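Local coordinates for mercuric reductase (Metallosphaera sedula, PDB 4YWO), which probably catalyses the NADPH-dependent reduction of mercuric ion to elemental mercury, working as a homodimer that carries FAD, at residues A[42-47]-A[118-123]; A[269-274]-A[286-291]; A[292-297]-A[322-327]; A[30-35]-A[109-114]. One frame throughout, in Å; residues are numbered along the deposited sequence.

In the fold
All four contacts belong to the FAD-binding part of the chain. Interactions 2 and 3 are buried, interaction 1 is partly buried at the adenine of FAD, and interaction 4 lies at the surface. Interactions 1 and 4 share the edge of the parallel sheet, where Leu43 pairs with Glu114. Interactions 1 and 2 are tied by a salt bridge from Arg121 to Asp272, while Ile288 of interaction 2 packs on Thr296 of interaction 3. Helices 25-36 and 314-330, meeting through Ala30 and Thr325, link interactions 4 and 3. Chemistry varies accordingly: backbone polarity reads the cofactor in 1, aliphatic packing dominates 2, and asparagine amides hold 3 and 4.

Interaction 1 (A[42-47]-A[118-123]); sequences VLIGKG and GEARFI. With FAD (flavin-adenine dinucleotide), chain B.
The backbone of Ala120 reads the polar rim of the FAD adenine: Ala120 N donates to N1A at 3.0 Å, and N6A returns a weak bond to Ala120 O at 3.3 Å. Gly45 CA comes within 3.5 Å of N3A. At the ribose, Lys46 O lies 1.7 Å from FAD O2B, too short for a hydrogen bond and implausible as a covalent link, so the model there calls for caution. Glycine suits position 47, where phi is +86° and a CB would jam against the preceding carbonyl and crowd O2B.

Between the protein segments, Gly118 N gives its hydrogen to Gly45 O over 2.8 Å. The donor stands 40° above the carbonyl plane. Around this bond Lys46 and Glu119 run side by side in the same direction. The long aliphatic part of Lys46 lets CD rest on Glu119 CB (3.8 Å) and CE reach FAD C5A. Lys46 NZ stops 4.1 Å from Glu119 OE1, beyond a salt bridge, although the opposite charges may still attract. Glu119 OE2 is held instead by Arg121 NE, and Arg121 is itself paired with Asp272. Deeper in, Ile44 CG2 meets the small Ala120 CB at 4.0 Å.

This is the Rossmann-type FAD-binding fold, with adenine at the C-terminal end of strand 42-45, which runs between strands 16-21 and 114-117; strand 120-124 belongs to a separate antiparallel sheet.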
# COMPACT_ATOMS: atom_id res chain seq x y z
N VAL A 42 -4.91 -37.87 -2.57
CA VAL A 42 -5.65 -38.01 -3.78
C VAL A 42 -6.38 -36.65 -3.92
O VAL A 42 -6.95 -36.15 -2.96
CB VAL A 42 -6.72 -39.12 -3.67
CG1 VAL A 42 -7.48 -39.18 -4.96
CG2 VAL A 42 -6.08 -40.45 -3.34
N LEU A 43 -6.31 -36.07 -5.09
CA LEU A 43 -6.93 -34.74 -5.37
C LEU A 43 -7.92 -34.93 -6.48
O LEU A 43 -7.57 -35.40 -7.62
CB LEU A 43 -5.82 -33.75 -5.78
CG LEU A 43 -6.32 -32.35 -6.19
CD1 LEU A 43 -6.97 -31.66 -5.04
CD2 LEU A 43 -5.10 -31.54 -6.64
N ILE A 44 -9.21 -34.67 -6.19
CA ILE A 44 -10.23 -34.92 -7.13
C ILE A 44 -10.91 -33.64 -7.50
O ILE A 44 -11.37 -32.95 -6.60
CB ILE A 44 -11.30 -35.86 -6.50
CG1 ILE A 44 -10.67 -37.10 -5.97
CG2 ILE A 44 -12.41 -36.21 -7.55
CD1 ILE A 44 -11.48 -38.02 -5.06
N GLY A 45 -11.02 -33.27 -8.77
CA GLY A 45 -11.68 -32.11 -9.15
C GLY A 45 -12.33 -32.19 -10.51
O GLY A 45 -12.01 -33.08 -11.31
N LYS A 46 -13.23 -31.29 -10.77
CA LYS A 46 -13.66 -31.20 -12.15
C LYS A 46 -13.55 -29.80 -12.63
O LYS A 46 -13.43 -28.90 -11.83
CB LYS A 46 -15.04 -31.76 -12.22
CG LYS A 46 -16.02 -30.91 -11.53
CD LYS A 46 -17.32 -31.61 -11.55
CE LYS A 46 -18.22 -30.94 -10.59
NZ LYS A 46 -18.88 -29.87 -11.32
N GLY A 47 -13.61 -29.60 -13.91
CA GLY A 47 -13.51 -28.22 -14.36
C GLY A 47 -12.04 -27.82 -14.51
O GLY A 47 -11.09 -28.63 -14.42
N GLY A 118 -12.98 -35.54 -12.23
CA GLY A 118 -14.35 -35.99 -12.23
C GLY A 118 -15.13 -35.45 -11.06
O GLY A 118 -14.55 -34.85 -10.16
N GLU A 119 -16.45 -35.68 -11.07
CA GLU A 119 -17.37 -35.24 -10.04
C GLU A 119 -17.38 -36.30 -8.94
O GLU A 119 -17.75 -37.49 -9.23
CB GLU A 119 -18.75 -34.96 -10.58
CG GLU A 119 -19.72 -34.54 -9.54
CD GLU A 119 -21.08 -34.18 -10.00
OE1 GLU A 119 -21.30 -32.98 -10.25
OE2 GLU A 119 -21.92 -35.12 -10.09
N ALA A 120 -16.96 -35.93 -7.73
CA ALA A 120 -17.03 -36.77 -6.53
C ALA A 120 -18.34 -36.59 -5.81
O ALA A 120 -18.86 -35.45 -5.66
CB ALA A 120 -15.89 -36.53 -5.57
N ARG A 121 -18.90 -37.70 -5.25
CA ARG A 121 -20.04 -37.66 -4.33
C ARG A 121 -19.84 -38.67 -3.23
O ARG A 121 -19.33 -39.76 -3.54
CB ARG A 121 -21.36 -38.05 -5.05
CG ARG A 121 -21.76 -37.04 -6.12
CD ARG A 121 -23.04 -37.40 -6.85
NE ARG A 121 -23.44 -36.23 -7.64
CZ ARG A 121 -24.34 -35.33 -7.27
NH1 ARG A 121 -25.00 -35.44 -6.13
NH2 ARG A 121 -24.59 -34.32 -8.09
N PHE A 122 -20.19 -38.32 -2.01
CA PHE A 122 -20.02 -39.20 -0.88
C PHE A 122 -21.04 -40.36 -0.98
O PHE A 122 -22.22 -40.08 -1.30
CB PHE A 122 -20.13 -38.55 0.45
CG PHE A 122 -18.87 -37.73 0.77
CD1 PHE A 122 -18.81 -36.44 0.34
CD2 PHE A 122 -17.87 -38.26 1.42
CE1 PHE A 122 -17.66 -35.69 0.61
CE2 PHE A 122 -16.65 -37.54 1.64
CZ PHE A 122 -16.62 -36.25 1.19
N ILE A 123 -20.51 -41.53 -0.68
CA ILE A 123 -21.39 -42.74 -0.55
C ILE A 123 -21.31 -43.39 0.82
O ILE A 123 -22.11 -44.36 1.09
CB ILE A 123 -21.06 -43.74 -1.69
CG1 ILE A 123 -19.62 -44.23 -1.64
CG2 ILE A 123 -21.43 -43.17 -3.07
CD1 ILE A 123 -19.15 -45.18 -2.77
PA FAD B . -13.20 -23.16 -5.96
O1A FAD B . -11.89 -22.60 -6.45
O2A FAD B . -14.45 -22.98 -6.78
O5B FAD B . -13.01 -24.74 -5.69
C5B FAD B . -13.93 -25.68 -6.23
C4B FAD B . -13.22 -26.53 -7.28
O4B FAD B . -13.40 -27.91 -6.99
C3B FAD B . -13.80 -26.27 -8.67
O3B FAD B . -12.78 -25.78 -9.54
C2B FAD B . -14.32 -27.60 -9.17
O2B FAD B . -13.63 -27.97 -10.37
C1B FAD B . -14.03 -28.61 -8.07
N9A FAD B . -15.31 -29.21 -7.60
C8A FAD B . -16.40 -28.53 -7.20
N7A FAD B . -17.39 -29.38 -6.83
C5A FAD B . -16.94 -30.63 -7.00
C6A FAD B . -17.47 -32.00 -6.79
N6A FAD B . -18.73 -32.20 -6.33
N1A FAD B . -16.66 -33.04 -7.08
C2A FAD B . -15.41 -32.86 -7.54
N3A FAD B . -14.86 -31.65 -7.75
C4A FAD B . -15.56 -30.52 -7.50
N1 FAD B . -11.44 -13.24 -3.92
C2 FAD B . -10.43 -12.43 -3.53
O2 FAD B . -9.84 -12.68 -2.45
N3 FAD B . -10.03 -11.36 -4.24
C4 FAD B . -10.60 -11.02 -5.40
O4 FAD B . -10.21 -10.03 -6.05
C4X FAD B . -11.72 -11.86 -5.91
N5 FAD B . -12.35 -11.58 -7.07
C5X FAD B . -13.37 -12.37 -7.50
C6 FAD B . -14.01 -12.06 -8.70
C7 FAD B . -15.05 -12.86 -9.15
C7M FAD B . -15.74 -12.53 -10.45
C8 FAD B . -15.49 -14.04 -8.36
C8M FAD B . -16.62 -14.90 -8.85
C9 FAD B . -14.86 -14.34 -7.16
C9A FAD B . -13.81 -13.55 -6.71
N10 FAD B . -13.17 -13.85 -5.49
C10 FAD B . -12.11 -13.01 -5.07
C1' FAD B . -13.58 -15.00 -4.69
C2' FAD B . -12.59 -16.14 -4.89
O2' FAD B . -12.41 -16.38 -6.29
C3' FAD B . -13.08 -17.41 -4.20
O3' FAD B . -13.40 -17.13 -2.84
C4' FAD B . -12.01 -18.50 -4.26
O4' FAD B . -11.82 -18.92 -5.61
C5' FAD B . -12.41 -19.70 -3.41
O5' FAD B . -11.74 -20.87 -3.88
P FAD B . -12.26 -22.33 -3.46
O1P FAD B . -11.17 -23.33 -3.78
O2P FAD B . -12.83 -22.25 -2.06
O3P FAD B . -13.48 -22.58 -4.48

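Interaction 2 (A[269-274]-A[286-291]); sequences PNVDLG and GGIKVD
Gly286 O is the best-held polar atom here, and one hydrogen bond grips it, donated at 2.9 Å by a water that bridges to the other segment. The same water reaches Pro269 O by a weak bond of 3.4 Å, so the two segments, which share no direct hydrogen bond, are linked by solvent. Hydrocarbon of the facing segment lies along the same carbonyl. Pro269 CB and CG both lie 3.8 Å from Gly286 O, and both methyls of Val271 approach it at 3.7 Å. Val271 straddles the oxygen because CG2 takes the crowded position between backbone N and carbonyl carbon while CG1 stands beside the N. CG1 also reaches CG1 of Ile288, 3.9 Å away, where the two branched side chains run antiparallel past one another.

Glycines suit the facing chain. Gly286 has phi +84°, a conformation in which a CB would collide with the preceding carbonyl, and bare Gly287 CA can come up to 3.8 Å from CG of the rigid, puckered Pro269 ring. Inverse gamma turns centred on Asn270 and Asp272 shape the first segment, from which Val271 and, more loosely, Leu273 face Ile288. Both segments belong to the long connection from strand 267-269 to strand 301-303 in the FAD-binding domain; Leu273 also touches FAD, and Ile288 rests on Ile142 and Ala303 of the parallel sheet.

Most of the contact is therefore aliphatic and shape-dependent rather than directional, with one water supplying a hydrogen bond to a carbonyl lined by methyl and ring carbons.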
# COMPACT_ATOMS: atom_id res chain seq x y z
N PRO A 269 -22.86 -22.07 -2.06
CA PRO A 269 -21.86 -23.11 -1.93
C PRO A 269 -22.22 -24.36 -2.69
O PRO A 269 -23.38 -24.74 -2.80
CB PRO A 269 -21.92 -23.40 -0.44
CG PRO A 269 -22.27 -22.08 0.21
CD PRO A 269 -23.20 -21.48 -0.75
N ASN A 270 -21.20 -25.02 -3.21
CA ASN A 270 -21.35 -26.28 -3.99
C ASN A 270 -21.43 -27.47 -3.05
O ASN A 270 -20.47 -28.07 -2.77
CB ASN A 270 -20.19 -26.43 -4.94
CG ASN A 270 -20.25 -25.44 -6.13
OD1 ASN A 270 -21.35 -25.01 -6.54
ND2 ASN A 270 -19.07 -25.07 -6.66
N VAL A 271 -22.65 -27.79 -2.60
CA VAL A 271 -22.85 -28.77 -1.56
C VAL A 271 -23.71 -29.96 -2.05
O VAL A 271 -24.13 -30.75 -1.23
CB VAL A 271 -23.43 -28.17 -0.26
CG1 VAL A 271 -22.48 -27.18 0.36
CG2 VAL A 271 -24.78 -27.50 -0.48
N ASP A 272 -23.85 -30.09 -3.32
CA ASP A 272 -24.59 -31.25 -3.92
C ASP A 272 -23.61 -32.43 -4.08
O ASP A 272 -23.13 -32.74 -5.18
CB ASP A 272 -25.22 -30.81 -5.23
CG ASP A 272 -26.07 -31.95 -5.87
OD1 ASP A 272 -26.34 -32.96 -5.17
OD2 ASP A 272 -26.36 -31.89 -7.07
N LEU A 273 -23.28 -33.03 -2.95
CA LEU A 273 -22.15 -33.94 -2.80
C LEU A 273 -22.50 -35.23 -2.10
O LEU A 273 -21.60 -35.97 -1.65
CB LEU A 273 -21.01 -33.27 -1.91
CG LEU A 273 -20.49 -31.93 -2.38
CD1 LEU A 273 -19.51 -31.33 -1.40
CD2 LEU A 273 -19.82 -32.08 -3.76
N GLY A 274 -23.81 -35.50 -1.92
CA GLY A 274 -24.14 -36.66 -1.10
C GLY A 274 -23.77 -36.59 0.37
O GLY A 274 -23.45 -37.58 0.98
N GLY A 286 -26.30 -22.34 4.15
CA GLY A 286 -26.30 -23.26 3.03
C GLY A 286 -24.91 -23.79 2.70
O GLY A 286 -24.79 -24.56 1.72
N GLY A 287 -23.92 -23.45 3.52
CA GLY A 287 -22.59 -24.07 3.39
C GLY A 287 -22.39 -25.25 4.32
O GLY A 287 -23.31 -25.62 5.09
N ILE A 288 -21.27 -25.90 4.19
CA ILE A 288 -20.92 -27.01 5.10
C ILE A 288 -20.74 -26.50 6.48
O ILE A 288 -19.95 -25.55 6.75
CB ILE A 288 -19.75 -27.85 4.59
CG1 ILE A 288 -20.18 -28.51 3.25
CG2 ILE A 288 -19.30 -28.89 5.60
CD1 ILE A 288 -19.11 -29.28 2.57
N LYS A 289 -21.43 -27.14 7.41
CA LYS A 289 -21.28 -26.88 8.88
C LYS A 289 -20.06 -27.44 9.44
O LYS A 289 -19.78 -28.66 9.39
CB LYS A 289 -22.49 -27.46 9.61
CG LYS A 289 -22.51 -27.11 11.12
CD LYS A 289 -23.93 -27.50 11.56
CE LYS A 289 -24.31 -26.96 12.91
NZ LYS A 289 -23.30 -27.28 13.94
N VAL A 290 -19.20 -26.54 9.97
CA VAL A 290 -17.94 -26.89 10.58
C VAL A 290 -17.72 -26.16 11.91
O VAL A 290 -18.37 -25.11 12.14
CB VAL A 290 -16.64 -26.62 9.73
CG1 VAL A 290 -16.63 -27.48 8.46
CG2 VAL A 290 -16.47 -25.10 9.42
N ASP A 291 -16.86 -26.74 12.73
CA ASP A 291 -16.42 -26.02 13.96
C ASP A 291 -15.30 -25.05 13.63
O ASP A 291 -14.95 -24.93 12.48
CB ASP A 291 -16.09 -27.00 15.07
CG ASP A 291 -14.91 -27.83 14.79
OD1 ASP A 291 -14.10 -27.54 13.90
OD2 ASP A 291 -14.71 -28.89 15.51
O HOH W 1 -26.09 -24.11 -0.83

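Interaction 3 (A[292-297]-A[322-327]); sequences DELRTD and SIATEN
Glu293 supplies the polar link through its backbone: Asn327 ND2 donates to Glu293 O at 2.9 Å, on a lone pair and in the carbonyl plane. The bond lies almost exactly in the Asn327 amide plane as well. An asparagine suits this place because its short amide has both a donor and an acceptor, ND2 also serving Lys334 O while OD1 binds Ser332 OG. The extended Glu293 side chain brings its carboxylate to Arg295, two residues on, where OE1 takes both Arg295 NH2 (2.7 Å) and NH1 (2.8 Å), with His333 as a further partner.

Leu294 follows with phi +78°, unusual for leucine, and is aimed at the helix. Its CD1 touches Ile323 CG2, 4.1 Å off, and Ala324 CB, 4.0 Å off; the small alanine permits the loop to come close.

Arg295 ends the contact by water: NH2 donates to a water at 3.0 Å, which in turn donates to Asn327 O. Asp291 pairs with NH1, so two acidic groups would probably keep the guanidinium charged.

Such a loop, leading into strand 301-303 and lying on helix 314-330, belongs to the FAD-binding domain of the pyridine nucleotide-disulfide oxidoreductases, with the FAD-binding residues Asp306 and Glu314 lying between the two segments in sequence.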
# COMPACT_ATOMS: atom_id res chain seq x y z
N ASP A 292 -14.75 -24.31 14.58
CA ASP A 292 -13.61 -23.40 14.27
C ASP A 292 -12.36 -24.04 13.78
O ASP A 292 -11.53 -23.34 13.26
CB ASP A 292 -13.12 -22.72 15.57
CG ASP A 292 -14.05 -21.80 16.09
OD1 ASP A 292 -15.06 -21.55 15.40
OD2 ASP A 292 -13.76 -21.29 17.21
N GLU A 293 -12.17 -25.36 13.92
CA GLU A 293 -11.02 -26.07 13.46
C GLU A 293 -11.29 -26.74 12.03
O GLU A 293 -10.41 -27.49 11.56
CB GLU A 293 -10.65 -27.19 14.49
CG GLU A 293 -10.38 -26.54 15.85
CD GLU A 293 -10.12 -27.55 16.99
OE1 GLU A 293 -10.00 -28.74 16.70
OE2 GLU A 293 -9.99 -27.06 18.17
N LEU A 294 -12.42 -26.34 11.51
CA LEU A 294 -12.85 -26.62 10.11
C LEU A 294 -13.35 -28.06 10.00
O LEU A 294 -13.41 -28.65 8.89
CB LEU A 294 -11.71 -26.38 9.12
CG LEU A 294 -11.25 -24.90 9.17
CD1 LEU A 294 -10.11 -24.59 8.23
CD2 LEU A 294 -12.44 -23.98 8.90
N ARG A 295 -13.60 -28.66 11.14
CA ARG A 295 -14.06 -30.07 11.19
C ARG A 295 -15.55 -30.16 11.11
O ARG A 295 -16.32 -29.43 11.78
CB ARG A 295 -13.54 -30.68 12.53
CG ARG A 295 -13.61 -32.20 12.62
CD ARG A 295 -13.09 -32.67 14.03
NE ARG A 295 -11.68 -32.23 14.22
CZ ARG A 295 -11.24 -31.17 14.99
NH1 ARG A 295 -12.07 -30.40 15.67
NH2 ARG A 295 -9.96 -30.88 15.05
N THR A 296 -16.09 -31.08 10.28
CA THR A 296 -17.52 -31.23 10.15
C THR A 296 -18.06 -32.12 11.33
O THR A 296 -17.29 -32.58 12.14
CB THR A 296 -17.93 -31.98 8.81
OG1 THR A 296 -17.49 -33.36 8.80
CG2 THR A 296 -17.38 -31.26 7.56
N ASP A 297 -19.33 -32.45 11.25
CA ASP A 297 -19.94 -33.48 12.19
C ASP A 297 -19.37 -34.88 12.06
O ASP A 297 -19.39 -35.65 13.05
CB ASP A 297 -21.46 -33.47 12.06
CG ASP A 297 -22.05 -32.17 12.56
OD1 ASP A 297 -22.16 -32.03 13.79
OD2 ASP A 297 -22.38 -31.26 11.80
N SER A 322 -4.98 -25.09 4.03
CA SER A 322 -3.85 -25.48 4.83
C SER A 322 -4.17 -25.91 6.21
O SER A 322 -3.59 -26.94 6.66
CB SER A 322 -2.77 -24.31 4.94
OG SER A 322 -2.28 -23.96 3.63
N ILE A 323 -4.98 -25.18 6.92
CA ILE A 323 -5.27 -25.46 8.33
C ILE A 323 -6.11 -26.77 8.43
O ILE A 323 -5.85 -27.66 9.27
CB ILE A 323 -6.04 -24.37 8.96
CG1 ILE A 323 -5.09 -23.20 9.20
CG2 ILE A 323 -6.59 -24.74 10.32
CD1 ILE A 323 -5.85 -22.01 9.73
N ALA A 324 -7.03 -26.93 7.52
CA ALA A 324 -7.94 -28.13 7.55
C ALA A 324 -7.07 -29.34 7.40
O ALA A 324 -7.30 -30.35 8.13
CB ALA A 324 -8.99 -28.05 6.47
N THR A 325 -6.12 -29.28 6.50
CA THR A 325 -5.24 -30.38 6.18
C THR A 325 -4.36 -30.71 7.41
O THR A 325 -4.19 -31.87 7.82
CB THR A 325 -4.51 -30.17 4.93
OG1 THR A 325 -5.39 -30.03 3.83
CG2 THR A 325 -3.46 -31.21 4.63
N GLU A 326 -3.74 -29.68 7.97
CA GLU A 326 -2.91 -29.92 9.14
C GLU A 326 -3.71 -30.47 10.23
O GLU A 326 -3.21 -31.46 10.95
CB GLU A 326 -2.21 -28.58 9.54
CG GLU A 326 -1.29 -28.80 10.70
CD GLU A 326 -0.42 -27.61 11.01
OE1 GLU A 326 -0.58 -26.54 10.36
OE2 GLU A 326 0.36 -27.72 11.98
N ASN A 327 -4.91 -29.97 10.52
CA ASN A 327 -5.73 -30.52 11.63
C ASN A 327 -6.10 -32.00 11.31
O ASN A 327 -6.05 -32.92 12.19
CB ASN A 327 -6.99 -29.78 11.87
CG ASN A 327 -6.74 -28.35 12.51
OD1 ASN A 327 -5.67 -28.12 13.00
ND2 ASN A 327 -7.72 -27.54 12.57
O HOH W 2 -7.48 -32.47 14.67

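Interaction 4 (A[30-35]-A[109-114]); sequences AMIKAN and SYYDVE
Tyr111 lies between two unlike neighbours. Ile32 CG1 sits over one ring face in a CH-pi contact, 4.1 Å from the centroid and 19° off the normal, while Tyr110 CD2 approaches the opposite face. Branching lets Ile32 touch twice, since CG2 also meets Tyr111 OH at 3.6 Å. Met31 comes in at a slant, its CE 4.2 Å from Tyr111 CD2. Bent at chi3 (56°), this flexible side chain places SD against Val113 CB at 4.0 Å, nearly at right angles to the valine.

Asn35 provides the polar counterpart with both ends of one amide. OD1 accepts from Asp112 N at 2.8 Å, a nearly straight bond (167°) on a lone pair of OD1, and ND2 donates to Asp112 O at 2.9 Å. A second bond from ND2, to Met31 O one helical turn back at 3.1 Å, fixes the rotation of the amide. Asparagine suits this place because it can match a backbone N-H and C=O together, as a strand partner would.

Helix 25-36 is the crossover of a beta-alpha-beta unit with strands 16-21 and 42-45 in the Rossmann-type fold. The contact joins it to the chain leaving helix 87-110 for edge strand 114-117, while helix 314-330 packs on its Ala30, Lys33 and Ala34.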
# COMPACT_ATOMS: atom_id res chain seq x y z
N ALA A 30 -4.44 -27.40 0.37
CA ALA A 30 -4.45 -28.67 1.06
C ALA A 30 -3.45 -29.62 0.47
O ALA A 30 -2.81 -30.35 1.24
CB ALA A 30 -5.88 -29.26 1.01
N MET A 31 -3.30 -29.69 -0.83
CA MET A 31 -2.42 -30.60 -1.49
C MET A 31 -0.98 -30.30 -1.06
O MET A 31 -0.15 -31.22 -0.81
CB MET A 31 -2.52 -30.52 -2.95
CG MET A 31 -1.55 -31.46 -3.65
SD MET A 31 -1.21 -30.94 -5.33
CE MET A 31 -0.60 -29.26 -5.35
N ILE A 32 -0.71 -29.03 -1.01
CA ILE A 32 0.68 -28.59 -0.69
C ILE A 32 1.01 -28.91 0.75
O ILE A 32 2.07 -29.52 1.02
CB ILE A 32 0.87 -27.11 -1.00
CG1 ILE A 32 0.76 -26.95 -2.47
CG2 ILE A 32 2.25 -26.64 -0.38
CD1 ILE A 32 0.74 -25.49 -2.89
N LYS A 33 0.12 -28.57 1.66
CA LYS A 33 0.25 -28.90 3.03
C LYS A 33 0.40 -30.38 3.26
O LYS A 33 1.17 -30.78 4.13
CB LYS A 33 -0.85 -28.40 3.86
CG LYS A 33 -0.72 -28.66 5.33
CD LYS A 33 0.58 -28.01 5.80
CE LYS A 33 0.37 -27.42 7.19
NZ LYS A 33 1.38 -26.39 7.60
N ALA A 34 -0.37 -31.17 2.54
CA ALA A 34 -0.26 -32.62 2.72
C ALA A 34 1.18 -33.12 2.36
O ALA A 34 1.77 -33.92 3.14
CB ALA A 34 -1.31 -33.32 1.84
N ASN A 35 1.72 -32.66 1.26
CA ASN A 35 3.10 -32.97 0.83
C ASN A 35 4.11 -32.58 1.89
O ASN A 35 5.05 -33.35 2.16
CB ASN A 35 3.44 -32.30 -0.50
CG ASN A 35 3.09 -33.13 -1.68
OD1 ASN A 35 3.96 -33.58 -2.35
ND2 ASN A 35 1.82 -33.30 -1.98
N SER A 109 3.07 -31.21 -11.27
CA SER A 109 4.34 -31.95 -11.55
C SER A 109 5.32 -31.90 -10.41
O SER A 109 5.98 -32.86 -10.15
CB SER A 109 5.10 -31.39 -12.75
OG SER A 109 4.27 -31.25 -13.85
N TYR A 110 5.43 -30.76 -9.75
CA TYR A 110 6.35 -30.58 -8.67
C TYR A 110 5.97 -31.33 -7.38
O TYR A 110 6.80 -31.90 -6.72
CB TYR A 110 6.55 -29.09 -8.38
CG TYR A 110 7.55 -28.95 -7.31
CD1 TYR A 110 8.88 -29.37 -7.55
CD2 TYR A 110 7.20 -28.52 -6.05
CE1 TYR A 110 9.80 -29.33 -6.54
CE2 TYR A 110 8.13 -28.46 -5.04
CZ TYR A 110 9.42 -28.87 -5.30
OH TYR A 110 10.33 -28.82 -4.31
N TYR A 111 4.70 -31.33 -7.01
CA TYR A 111 4.30 -31.95 -5.77
C TYR A 111 3.84 -33.36 -6.10
O TYR A 111 3.64 -33.73 -7.24
CB TYR A 111 3.20 -31.15 -5.10
CG TYR A 111 3.65 -29.90 -4.49
CD1 TYR A 111 4.28 -29.90 -3.25
CD2 TYR A 111 3.52 -28.71 -5.16
CE1 TYR A 111 4.70 -28.78 -2.68
CE2 TYR A 111 3.96 -27.54 -4.58
CZ TYR A 111 4.57 -27.59 -3.37
OH TYR A 111 5.01 -26.51 -2.75
N ASP A 112 3.68 -34.19 -5.06
CA ASP A 112 3.34 -35.58 -5.24
C ASP A 112 1.75 -35.72 -4.97
O ASP A 112 1.31 -35.38 -3.92
CB ASP A 112 4.12 -36.38 -4.18
CG ASP A 112 4.09 -37.85 -4.39
OD1 ASP A 112 3.96 -38.31 -5.54
OD2 ASP A 112 4.20 -38.57 -3.37
N VAL A 113 1.03 -36.29 -5.88
CA VAL A 113 -0.46 -36.26 -5.85
C VAL A 113 -1.03 -37.24 -6.82
O VAL A 113 -0.50 -37.44 -7.89
CB VAL A 113 -0.95 -34.82 -6.17
CG1 VAL A 113 -0.43 -34.32 -7.50
CG2 VAL A 113 -2.50 -34.75 -6.27
N GLU A 114 -2.11 -37.92 -6.46
CA GLU A 114 -2.82 -38.68 -7.41
C GLU A 114 -4.00 -37.84 -7.82
O GLU A 114 -4.93 -37.66 -7.03
CB GLU A 114 -3.31 -39.97 -6.73
CG GLU A 114 -4.30 -40.80 -7.50
CD GLU A 114 -4.57 -42.11 -6.76
OE1 GLU A 114 -3.89 -42.38 -5.77
OE2 GLU A 114 -5.47 -42.85 -7.16